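Local coordinates for protein SAS-6 (Leishmania major, PDB 4CKM) that probably builds the central hub of the centriolar and basal-body cartwheel, this chain being its N-terminal domain, at residues L40-V45 with G62-T67. Numbering follows the deposited sequence.
Sequences LLETTV and GVYVRT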
ATOM      1  N   LEU A  40     -22.332  -4.729  13.439  1.00 38.19           N
ATOM      2  CA  LEU A  40     -21.792  -5.893  12.744  1.00 38.47           C
ATOM      3  C   LEU A  40     -20.598  -6.481  13.495  1.00 36.30           C
ATOM      4  O   LEU A  40     -20.200  -7.585  13.211  1.00 37.99           O
ATOM      5  CB  LEU A  40     -21.351  -5.531  11.332  1.00 38.96           C
ATOM      6  CG  LEU A  40     -22.399  -4.964  10.376  1.00 41.36           C
ATOM      7  CD1 LEU A  40     -21.749  -4.631   9.040  1.00 42.92           C
ATOM      8  CD2 LEU A  40     -23.533  -5.942  10.164  1.00 40.84           C
ATOM      9  N   LEU A  41     -20.014  -5.729  14.420  1.00 35.81           N
ATOM     10  CA  LEU A  41     -18.834  -6.171  15.120  1.00 36.35           C
ATOM     11  C   LEU A  41     -18.593  -5.306  16.296  1.00 36.95           C
ATOM     12  O   LEU A  41     -18.605  -4.089  16.187  1.00 37.01           O
ATOM     13  CB  LEU A  41     -17.590  -6.114  14.244  1.00 39.49           C
ATOM     14  CG  LEU A  41     -16.367  -6.761  14.918  1.00 39.84           C
ATOM     15  CD1 LEU A  41     -16.501  -8.274  14.949  1.00 39.08           C
ATOM     16  CD2 LEU A  41     -15.076  -6.372  14.217  1.00 41.14           C
ATOM     17  N   GLU A  42     -18.368  -5.960  17.429  1.00 38.96           N
ATOM     18  CA  GLU A  42     -17.982  -5.313  18.652  1.00 42.25           C
ATOM     19  C   GLU A  42     -17.039  -6.307  19.325  1.00 44.37           C
ATOM     20  O   GLU A  42     -17.463  -7.372  19.753  1.00 43.46           O
ATOM     21  CB  GLU A  42     -19.221  -5.054  19.498  1.00 45.88           C
ATOM     22  CG  GLU A  42     -18.924  -4.353  20.812  1.00 52.34           C
ATOM     23  CD  GLU A  42     -20.154  -3.711  21.439  1.00 58.47           C
ATOM     24  OE1 GLU A  42     -21.294  -3.997  21.006  1.00 62.15           O
ATOM     25  OE2 GLU A  42     -19.977  -2.902  22.371  1.00 66.08           O
ATOM     26  N   THR A  43     -15.753  -5.999  19.364  1.00 43.52           N
ATOM     27  CA  THR A  43     -14.783  -6.978  19.814  1.00 41.25           C
ATOM     28  C   THR A  43     -13.516  -6.297  20.253  1.00 42.75           C
ATOM     29  O   THR A  43     -13.454  -5.058  20.308  1.00 42.57           O
ATOM     30  CB  THR A  43     -14.509  -8.041  18.719  1.00 43.44           C
ATOM     31  OG1 THR A  43     -13.785  -9.130  19.276  1.00 45.73           O
ATOM     32  CG2 THR A  43     -13.717  -7.489  17.542  1.00 43.38           C
ATOM     33  N   THR A  44     -12.520  -7.105  20.607  1.00 40.65           N
ATOM     34  CA  THR A  44     -11.234  -6.591  21.045  1.00 38.59           C
ATOM     35  C   THR A  44     -10.165  -7.140  20.146  1.00 36.34           C
ATOM     36  O   THR A  44     -10.257  -8.270  19.671  1.00 36.38           O
ATOM     37  CB  THR A  44     -10.985  -6.939  22.509  1.00 43.06           C
ATOM     38  OG1 THR A  44     -11.984  -6.266  23.280  1.00 47.56           O
ATOM     39  CG2 THR A  44      -9.611  -6.438  22.984  1.00 43.03           C
ATOM     40  N   VAL A  45      -9.186  -6.306  19.823  1.00 34.63           N
ATOM     41  CA  VAL A  45      -8.118  -6.722  18.921  1.00 34.32           C
ATOM     42  C   VAL A  45      -6.834  -6.122  19.407  1.00 32.73           C
ATOM     43  O   VAL A  45      -6.842  -5.050  20.007  1.00 30.88           O
ATOM     44  CB  VAL A  45      -8.338  -6.256  17.465  1.00 35.55           C
ATOM     45  CG1 VAL A  45      -9.405  -7.077  16.807  1.00 36.92           C
ATOM     46  CG2 VAL A  45      -8.724  -4.783  17.421  1.00 37.80           C
ATOM     47  N   GLY A  62     -10.720  -1.897  21.683  1.00 32.36           N
ATOM     48  CA  GLY A  62     -12.081  -2.211  21.258  1.00 32.94           C
ATOM     49  C   GLY A  62     -12.278  -1.740  19.816  1.00 35.11           C
ATOM     50  O   GLY A  62     -11.877  -0.633  19.437  1.00 34.11           O
ATOM     51  N   VAL A  63     -12.896  -2.572  19.009  1.00 33.24           N
ATOM     52  CA  VAL A  63     -13.238  -2.157  17.694  1.00 35.16           C
ATOM     53  C   VAL A  63     -14.708  -2.417  17.465  1.00 38.05           C
ATOM     54  O   VAL A  63     -15.238  -3.453  17.888  1.00 37.08           O
ATOM     55  CB  VAL A  63     -12.372  -2.856  16.636  1.00 36.77           C
ATOM     56  CG1 VAL A  63     -12.720  -4.321  16.516  1.00 36.96           C
ATOM     57  CG2 VAL A  63     -12.554  -2.179  15.292  1.00 39.47           C
ATOM     58  N   TYR A  64     -15.350  -1.480  16.770  1.00 37.94           N
ATOM     59  CA  TYR A  64     -16.799  -1.447  16.662  1.00 40.08           C
ATOM     60  C   TYR A  64     -17.189  -0.973  15.267  1.00 38.85           C
ATOM     61  O   TYR A  64     -16.750   0.075  14.805  1.00 38.35           O
ATOM     62  CB  TYR A  64     -17.326  -0.502  17.748  1.00 44.06           C
ATOM     63  CG  TYR A  64     -18.826  -0.277  17.817  1.00 48.80           C
ATOM     64  CD1 TYR A  64     -19.661  -1.172  18.493  1.00 53.12           C
ATOM     65  CD2 TYR A  64     -19.404   0.858  17.264  1.00 53.20           C
ATOM     66  CE1 TYR A  64     -21.024  -0.953  18.583  1.00 53.63           C
ATOM     67  CE2 TYR A  64     -20.768   1.088  17.353  1.00 53.29           C
ATOM     68  CZ  TYR A  64     -21.566   0.182  18.010  1.00 55.05           C
ATOM     69  OH  TYR A  64     -22.905   0.410  18.086  1.00 55.98           O
ATOM     70  N   VAL A  65     -17.974  -1.772  14.572  1.00 38.31           N
ATOM     71  CA  VAL A  65     -18.421  -1.425  13.239  1.00 38.17           C
ATOM     72  C   VAL A  65     -19.943  -1.486  13.238  1.00 38.57           C
ATOM     73  O   VAL A  65     -20.528  -2.510  13.609  1.00 39.30           O
ATOM     74  CB  VAL A  65     -17.853  -2.382  12.158  1.00 36.48           C
ATOM     75  CG1 VAL A  65     -18.384  -2.018  10.780  1.00 34.69           C
ATOM     76  CG2 VAL A  65     -16.335  -2.369  12.141  1.00 36.92           C
ATOM     77  N   ARG A  66     -20.568  -0.386  12.825  1.00 39.46           N
ATOM     78  CA  ARG A  66     -22.033  -0.280  12.763  1.00 44.09           C
ATOM     79  C   ARG A  66     -22.483   0.379  11.455  1.00 41.99           C
ATOM     80  O   ARG A  66     -21.829   1.308  10.968  1.00 39.99           O
ATOM     81  CB  ARG A  66     -22.549   0.545  13.945  1.00 49.35           C
ATOM     82  CG  ARG A  66     -24.067   0.608  14.056  1.00 59.20           C
ATOM     83  CD  ARG A  66     -24.507   1.406  15.283  1.00 64.97           C
ATOM     84  NE  ARG A  66     -24.270   2.851  15.142  1.00 74.59           N
ATOM     85  CZ  ARG A  66     -24.089   3.715  16.153  1.00 79.61           C
ATOM     86  NH1 ARG A  66     -24.088   3.313  17.425  1.00 81.02           N
ATOM     87  NH2 ARG A  66     -23.889   5.005  15.891  1.00 78.14           N
ATOM     88  N   THR A  67     -23.573  -0.132  10.882  1.00 40.11           N
ATOM     89  CA  THR A  67     -24.247   0.504   9.750  1.00 42.19           C
ATOM     90  C   THR A  67     -25.495   1.193  10.250  1.00 41.40           C
ATOM     91  O   THR A  67     -26.170   0.680  11.134  1.00 40.88           O
ATOM     92  CB  THR A  67     -24.692  -0.505   8.676  1.00 43.74           C
ATOM     93  OG1 THR A  67     -25.641  -1.421   9.236  1.00 44.71           O
ATOM     94  CG2 THR A  67     -23.498  -1.280   8.138  1.00 46.11           C
TER
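The CG1 methyl of Val63 touches three side chains of strand 39-50, those of Leu41, Thr43 and Val45. Val63 CB lies 4.2 Å from Val45 CG2, but beyond it CG1, set between the backbone N and the carbonyl carbon (chi1 70°), meets Thr43 CG2 at 3.5 Å, tighter than usual for two carbons. The same CG1 packs on Leu41 CD2 at 3.9 Å and on Val45 CG2. An apolar, branched valine suits this buried place, where its side chain also touches Leu83 of strand 76-85. Leu41, Thr43 and Val45 rest on helix 117-130. The segments belong to an antiparallel hairpin, the first two strands of the SAS-6 N-terminal domain, which is related to the XRCC4 N-terminal fold. Thr43 and Val63 form a hydrogen-bonded pair, Val63 N giving to Thr43 O at 2.9 Å and Thr43 N to Val63 O. Further along, two residues, Leu40 and Leu41, stand opposite the one residue Val65, a classic beta bulge: Val65 O takes a sound bond from Leu40 N (2.9 Å) and a weak one from Leu41 N. On the other face, the extended Glu42 chain crosses Tyr64 obliquely, with OE1 at the ring edge, 3.9 Å from CE1, and the carboxylate plane turned 80° from the ring. Glutamate suits this exposed site because CB and CG can lie against Tyr64 CD1 while the charged end stays at the ring edge.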